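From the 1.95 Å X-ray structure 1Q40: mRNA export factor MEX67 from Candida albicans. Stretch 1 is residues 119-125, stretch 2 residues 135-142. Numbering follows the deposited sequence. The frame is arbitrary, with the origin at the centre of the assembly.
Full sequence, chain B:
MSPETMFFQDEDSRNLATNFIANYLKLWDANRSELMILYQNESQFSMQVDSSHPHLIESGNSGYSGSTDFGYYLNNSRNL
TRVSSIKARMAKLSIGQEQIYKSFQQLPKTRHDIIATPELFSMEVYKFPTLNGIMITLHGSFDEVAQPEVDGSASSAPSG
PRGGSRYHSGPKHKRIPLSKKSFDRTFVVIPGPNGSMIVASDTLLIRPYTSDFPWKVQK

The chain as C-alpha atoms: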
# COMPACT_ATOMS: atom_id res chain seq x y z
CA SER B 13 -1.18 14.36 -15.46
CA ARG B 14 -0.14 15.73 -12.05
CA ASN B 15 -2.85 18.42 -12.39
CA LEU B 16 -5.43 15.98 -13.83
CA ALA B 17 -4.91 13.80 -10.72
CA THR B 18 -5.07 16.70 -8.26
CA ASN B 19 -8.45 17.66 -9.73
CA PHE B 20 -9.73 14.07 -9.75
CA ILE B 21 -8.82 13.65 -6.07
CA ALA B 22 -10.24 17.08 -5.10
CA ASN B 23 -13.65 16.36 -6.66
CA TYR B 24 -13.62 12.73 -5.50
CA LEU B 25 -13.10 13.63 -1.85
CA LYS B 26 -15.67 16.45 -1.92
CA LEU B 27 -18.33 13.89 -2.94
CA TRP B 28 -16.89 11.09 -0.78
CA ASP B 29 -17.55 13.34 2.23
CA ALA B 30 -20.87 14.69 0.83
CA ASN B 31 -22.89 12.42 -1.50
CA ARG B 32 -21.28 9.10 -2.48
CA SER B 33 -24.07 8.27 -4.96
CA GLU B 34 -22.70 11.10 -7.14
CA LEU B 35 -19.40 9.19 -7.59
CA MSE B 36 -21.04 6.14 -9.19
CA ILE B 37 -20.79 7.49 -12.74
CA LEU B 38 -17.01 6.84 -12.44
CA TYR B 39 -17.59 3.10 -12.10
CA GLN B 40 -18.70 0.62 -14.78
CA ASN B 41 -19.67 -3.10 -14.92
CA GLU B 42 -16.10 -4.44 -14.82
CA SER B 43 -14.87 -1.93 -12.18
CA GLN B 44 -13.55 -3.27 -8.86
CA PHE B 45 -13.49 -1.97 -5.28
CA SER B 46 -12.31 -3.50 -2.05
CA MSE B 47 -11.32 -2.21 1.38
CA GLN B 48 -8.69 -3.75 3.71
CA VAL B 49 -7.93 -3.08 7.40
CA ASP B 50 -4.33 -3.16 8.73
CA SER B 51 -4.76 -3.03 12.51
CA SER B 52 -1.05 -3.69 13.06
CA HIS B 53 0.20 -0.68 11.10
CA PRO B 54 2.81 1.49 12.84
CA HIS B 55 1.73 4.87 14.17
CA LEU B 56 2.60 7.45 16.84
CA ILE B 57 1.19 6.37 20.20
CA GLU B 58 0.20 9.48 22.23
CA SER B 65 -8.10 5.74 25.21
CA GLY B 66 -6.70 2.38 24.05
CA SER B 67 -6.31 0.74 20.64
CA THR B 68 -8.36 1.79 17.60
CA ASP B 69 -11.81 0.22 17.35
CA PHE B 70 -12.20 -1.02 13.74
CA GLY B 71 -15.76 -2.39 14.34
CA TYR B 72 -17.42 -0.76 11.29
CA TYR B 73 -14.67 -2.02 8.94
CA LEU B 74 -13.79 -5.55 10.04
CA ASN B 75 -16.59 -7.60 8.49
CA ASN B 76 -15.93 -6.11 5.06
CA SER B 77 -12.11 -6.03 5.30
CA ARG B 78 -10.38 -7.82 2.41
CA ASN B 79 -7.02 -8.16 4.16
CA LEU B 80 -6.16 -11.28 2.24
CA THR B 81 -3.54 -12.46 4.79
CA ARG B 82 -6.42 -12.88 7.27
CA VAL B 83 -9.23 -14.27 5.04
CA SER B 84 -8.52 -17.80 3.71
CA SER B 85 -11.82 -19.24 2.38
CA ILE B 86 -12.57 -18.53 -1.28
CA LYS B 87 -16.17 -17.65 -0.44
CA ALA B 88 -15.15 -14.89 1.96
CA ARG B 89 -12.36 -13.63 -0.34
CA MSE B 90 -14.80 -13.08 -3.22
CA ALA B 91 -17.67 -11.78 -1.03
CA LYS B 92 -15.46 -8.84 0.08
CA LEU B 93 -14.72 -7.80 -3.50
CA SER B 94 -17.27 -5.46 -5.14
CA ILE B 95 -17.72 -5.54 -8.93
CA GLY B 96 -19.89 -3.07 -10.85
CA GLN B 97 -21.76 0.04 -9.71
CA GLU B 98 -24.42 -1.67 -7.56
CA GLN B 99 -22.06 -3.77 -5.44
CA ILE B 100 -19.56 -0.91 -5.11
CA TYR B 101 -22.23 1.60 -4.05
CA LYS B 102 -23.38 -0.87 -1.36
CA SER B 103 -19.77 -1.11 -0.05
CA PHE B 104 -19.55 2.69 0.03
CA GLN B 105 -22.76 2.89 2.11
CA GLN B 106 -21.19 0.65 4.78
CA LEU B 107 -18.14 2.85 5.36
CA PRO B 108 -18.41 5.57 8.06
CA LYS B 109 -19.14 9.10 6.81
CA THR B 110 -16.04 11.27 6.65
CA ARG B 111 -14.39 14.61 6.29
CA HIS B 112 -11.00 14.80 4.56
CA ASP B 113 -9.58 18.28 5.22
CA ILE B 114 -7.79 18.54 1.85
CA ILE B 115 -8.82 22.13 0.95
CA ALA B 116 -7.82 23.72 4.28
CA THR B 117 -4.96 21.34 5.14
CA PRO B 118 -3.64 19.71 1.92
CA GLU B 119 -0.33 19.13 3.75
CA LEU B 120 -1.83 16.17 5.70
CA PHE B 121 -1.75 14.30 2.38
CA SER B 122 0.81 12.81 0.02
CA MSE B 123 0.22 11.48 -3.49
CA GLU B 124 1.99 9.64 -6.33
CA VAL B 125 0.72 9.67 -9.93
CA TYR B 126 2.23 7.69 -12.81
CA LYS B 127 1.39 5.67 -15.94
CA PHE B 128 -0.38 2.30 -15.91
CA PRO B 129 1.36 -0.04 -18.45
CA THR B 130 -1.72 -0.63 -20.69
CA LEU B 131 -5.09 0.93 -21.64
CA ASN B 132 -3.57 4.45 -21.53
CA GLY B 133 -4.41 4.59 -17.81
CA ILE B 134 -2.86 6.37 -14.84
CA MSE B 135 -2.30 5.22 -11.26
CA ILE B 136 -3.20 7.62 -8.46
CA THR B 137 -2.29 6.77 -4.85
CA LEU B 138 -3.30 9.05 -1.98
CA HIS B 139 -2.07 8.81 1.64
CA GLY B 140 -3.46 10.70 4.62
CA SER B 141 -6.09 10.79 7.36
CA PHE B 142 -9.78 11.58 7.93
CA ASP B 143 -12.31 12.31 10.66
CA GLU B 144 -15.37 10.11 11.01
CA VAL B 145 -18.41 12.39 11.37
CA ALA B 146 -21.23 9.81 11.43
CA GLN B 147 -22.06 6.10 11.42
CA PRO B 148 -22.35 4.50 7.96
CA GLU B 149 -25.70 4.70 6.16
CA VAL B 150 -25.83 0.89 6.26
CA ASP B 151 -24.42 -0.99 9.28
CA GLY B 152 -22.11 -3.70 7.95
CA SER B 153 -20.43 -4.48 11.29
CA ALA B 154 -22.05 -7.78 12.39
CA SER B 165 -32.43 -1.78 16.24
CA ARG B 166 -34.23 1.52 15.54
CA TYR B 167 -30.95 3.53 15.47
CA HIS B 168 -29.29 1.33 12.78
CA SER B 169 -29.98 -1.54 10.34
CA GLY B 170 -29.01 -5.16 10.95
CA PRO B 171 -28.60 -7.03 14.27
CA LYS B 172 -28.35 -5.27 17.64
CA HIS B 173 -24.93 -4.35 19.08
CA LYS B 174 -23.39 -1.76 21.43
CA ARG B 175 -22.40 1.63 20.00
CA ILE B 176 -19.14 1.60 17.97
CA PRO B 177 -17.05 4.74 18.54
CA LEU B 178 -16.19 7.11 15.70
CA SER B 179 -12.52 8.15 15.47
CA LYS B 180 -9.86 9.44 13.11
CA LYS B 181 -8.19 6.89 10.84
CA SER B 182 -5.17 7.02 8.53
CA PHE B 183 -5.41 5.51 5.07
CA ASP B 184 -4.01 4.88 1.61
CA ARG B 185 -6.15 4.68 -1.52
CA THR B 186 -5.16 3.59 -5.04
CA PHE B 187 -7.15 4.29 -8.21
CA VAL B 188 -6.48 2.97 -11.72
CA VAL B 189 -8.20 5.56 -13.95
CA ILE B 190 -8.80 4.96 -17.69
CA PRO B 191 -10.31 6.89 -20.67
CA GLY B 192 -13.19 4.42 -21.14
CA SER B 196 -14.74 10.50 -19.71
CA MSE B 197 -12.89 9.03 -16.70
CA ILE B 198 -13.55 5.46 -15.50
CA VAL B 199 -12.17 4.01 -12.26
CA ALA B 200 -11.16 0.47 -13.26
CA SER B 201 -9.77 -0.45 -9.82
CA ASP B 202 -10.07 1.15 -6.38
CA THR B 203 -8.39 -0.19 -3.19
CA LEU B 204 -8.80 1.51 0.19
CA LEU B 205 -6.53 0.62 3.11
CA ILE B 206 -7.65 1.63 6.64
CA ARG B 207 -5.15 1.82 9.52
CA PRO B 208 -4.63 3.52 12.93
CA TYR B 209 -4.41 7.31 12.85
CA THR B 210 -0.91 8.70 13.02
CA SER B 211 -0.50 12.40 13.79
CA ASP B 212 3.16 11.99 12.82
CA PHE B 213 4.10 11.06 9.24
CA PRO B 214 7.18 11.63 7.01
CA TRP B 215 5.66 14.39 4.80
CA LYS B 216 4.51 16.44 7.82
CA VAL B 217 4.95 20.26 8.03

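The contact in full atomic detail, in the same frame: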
# COMPACT_ATOMS: atom_id res chain seq x y z
N GLU B 119 -1.61 19.64 3.26
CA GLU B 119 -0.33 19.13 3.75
C GLU B 119 -0.43 17.85 4.61
O GLU B 119 0.59 17.23 4.90
CB GLU B 119 0.40 20.23 4.53
CG GLU B 119 -0.27 20.65 5.84
CD GLU B 119 -1.03 21.97 5.74
OE1 GLU B 119 -1.60 22.29 4.67
OE2 GLU B 119 -1.07 22.67 6.77
N LEU B 120 -1.64 17.46 5.02
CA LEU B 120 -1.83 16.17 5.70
C LEU B 120 -1.68 14.99 4.73
O LEU B 120 -1.60 13.83 5.16
CB LEU B 120 -3.22 16.07 6.34
CG LEU B 120 -3.66 17.12 7.35
CD1 LEU B 120 -5.05 16.78 7.88
CD2 LEU B 120 -2.66 17.24 8.50
N PHE B 121 -1.64 15.29 3.44
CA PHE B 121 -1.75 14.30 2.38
C PHE B 121 -0.48 14.21 1.54
O PHE B 121 0.23 15.21 1.37
CB PHE B 121 -2.96 14.63 1.50
CG PHE B 121 -4.26 14.62 2.24
CD1 PHE B 121 -4.75 15.78 2.83
CD2 PHE B 121 -5.00 13.44 2.35
CE1 PHE B 121 -5.95 15.76 3.54
CE2 PHE B 121 -6.20 13.42 3.06
CZ PHE B 121 -6.68 14.57 3.65
N SER B 122 -0.19 13.01 1.07
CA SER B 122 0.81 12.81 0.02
C SER B 122 0.21 11.96 -1.10
O SER B 122 -0.75 11.22 -0.89
CB SER B 122 2.10 12.17 0.56
OG SER B 122 1.89 10.85 1.04
N MSE B 123 0.78 12.10 -2.29
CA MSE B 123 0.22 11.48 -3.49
C MSE B 123 1.32 11.15 -4.49
O MSE B 123 2.26 11.92 -4.66
CB MSE B 123 -0.77 12.46 -4.13
CG MSE B 123 -1.67 11.88 -5.23
SE MSE B 123 -2.84 13.26 -6.06
CE MSE B 123 -3.02 14.45 -4.60
N GLU B 124 1.20 9.99 -5.14
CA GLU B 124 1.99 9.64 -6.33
C GLU B 124 1.05 9.45 -7.51
O GLU B 124 -0.05 8.92 -7.36
CB GLU B 124 2.77 8.35 -6.10
CG GLU B 124 3.68 8.37 -4.88
CD GLU B 124 2.96 7.98 -3.59
OE1 GLU B 124 2.95 8.80 -2.66
OE2 GLU B 124 2.43 6.85 -3.50
N VAL B 125 1.48 9.89 -8.69
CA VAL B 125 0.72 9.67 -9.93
C VAL B 125 1.68 9.31 -11.07
O VAL B 125 2.68 9.98 -11.29
CB VAL B 125 -0.18 10.89 -10.29
CG1 VAL B 125 0.59 12.19 -10.20
CG2 VAL B 125 -0.81 10.74 -11.68
N MSE B 135 -2.18 5.67 -12.64
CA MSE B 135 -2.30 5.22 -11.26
C MSE B 135 -2.24 6.44 -10.37
O MSE B 135 -1.34 7.25 -10.51
CB MSE B 135 -1.11 4.34 -10.88
CG MSE B 135 -0.97 3.08 -11.68
SE MSE B 135 -1.55 1.54 -10.64
CE MSE B 135 -0.09 1.20 -9.61
N ILE B 136 -3.21 6.57 -9.47
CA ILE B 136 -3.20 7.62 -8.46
C ILE B 136 -3.29 6.98 -7.07
O ILE B 136 -4.25 6.28 -6.77
CB ILE B 136 -4.39 8.57 -8.65
CG1 ILE B 136 -4.44 9.13 -10.08
CG2 ILE B 136 -4.31 9.71 -7.63
CD1 ILE B 136 -5.76 9.77 -10.45
N THR B 137 -2.28 7.23 -6.23
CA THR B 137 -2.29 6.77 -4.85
C THR B 137 -2.22 7.95 -3.88
O THR B 137 -1.33 8.79 -3.97
CB THR B 137 -1.13 5.79 -4.61
OG1 THR B 137 -1.38 4.60 -5.36
CG2 THR B 137 -1.09 5.29 -3.18
N LEU B 138 -3.19 8.00 -2.96
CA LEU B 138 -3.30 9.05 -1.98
C LEU B 138 -3.09 8.46 -0.59
O LEU B 138 -3.57 7.37 -0.29
CB LEU B 138 -4.69 9.68 -2.07
CG LEU B 138 -5.01 10.81 -1.07
CD1 LEU B 138 -4.19 12.03 -1.37
CD2 LEU B 138 -6.51 11.13 -1.04
N HIS B 139 -2.35 9.19 0.25
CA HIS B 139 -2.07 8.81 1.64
C HIS B 139 -2.47 9.96 2.55
O HIS B 139 -2.21 11.12 2.23
CB HIS B 139 -0.59 8.52 1.86
CG HIS B 139 0.03 7.64 0.82
ND1 HIS B 139 0.02 6.26 0.91
CD2 HIS B 139 0.71 7.93 -0.31
CE1 HIS B 139 0.64 5.75 -0.14
NE2 HIS B 139 1.07 6.74 -0.90
N GLY B 140 -3.08 9.65 3.69
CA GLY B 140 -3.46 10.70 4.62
C GLY B 140 -4.28 10.22 5.80
O GLY B 140 -4.12 9.09 6.26
N SER B 141 -5.16 11.10 6.27
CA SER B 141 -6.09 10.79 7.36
C SER B 141 -7.46 11.44 7.16
O SER B 141 -7.63 12.31 6.32
CB SER B 141 -5.48 11.22 8.70
OG SER B 141 -5.22 12.63 8.70
N PHE B 142 -8.44 10.98 7.93
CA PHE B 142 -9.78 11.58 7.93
C PHE B 142 -10.41 11.54 9.32
O PHE B 142 -9.97 10.80 10.20
CB PHE B 142 -10.71 10.94 6.88
CG PHE B 142 -10.90 9.44 7.03
CD1 PHE B 142 -11.73 8.91 8.02
CD2 PHE B 142 -10.27 8.56 6.17
CE1 PHE B 142 -11.91 7.52 8.15
CE2 PHE B 142 -10.44 7.17 6.30
CZ PHE B 142 -11.26 6.66 7.28

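Two antiparallel strands, 122-125 and 135-142, are joined first by their backbones. Ser122 and His139 form one hydrogen-bonded pair, with Ser122 N donating to His139 O (3.0 Å) and His139 N to Ser122 O (2.8 Å). Two residues along, Glu124 and Thr137 repeat the pattern: Glu124 N to Thr137 O and Thr137 N to Glu124 O are both 3.0 Å. At the non-hydrogen-bonded pair between them the CA atoms of Met123 and Leu138 come to 4.5 Å, against 5.2 Å for the CA atoms of Ser122 and His139, and CA-H...O contacts supplement the ladder, as where Met123 CA lies 3.1 Å from Thr137 O.

A side-chain hydrogen bond reinforces this ladder on the face carrying Ser122, Glu124, Thr137 and His139. His139 NE2 donates to Glu124 OE2 at 2.9 Å, although the position of that oxygen is less certain because it crowds an atom elsewhere in the model. The residues are diagonal neighbours, not a paired couple, so both side chains must reach: Glu124 bends through chi2 of 85°, and the imidazole presents its edge to the carboxylate. Histidine suits this buried site because its two ring nitrogens can serve separate partners; ND1 is hydrogen-bonded elsewhere in the structure. Ser122 is small enough to fit beside the ring, its OG 3.4 Å from His139 CD2, but that buried hydroxyl finds no polar partner.

The other face is apolar. Selenomethionine Met123 extends its flexible side chain over two residues of the partner strand, with SE 4.2 Å from Ile136 CG2 and CE 4.2 Å from Leu138 CD1. Branched Val125 and Ile136 fill the next pair, Val125 CG2 lying 4.3 Å from Ile136 CG1.

Beyond the strand pairing, Phe121 packs CB against Leu138 CD1 (4.1 Å) and sends its ring past Gly140, CD2 lying 3.9 Å from Gly140 CA. Glycine leaves the necessary room: an ideal CB there would sit 2.4 Å from Phe121 CD2, a clash. Altogether the contact buries 613 Å², summed over both stretches.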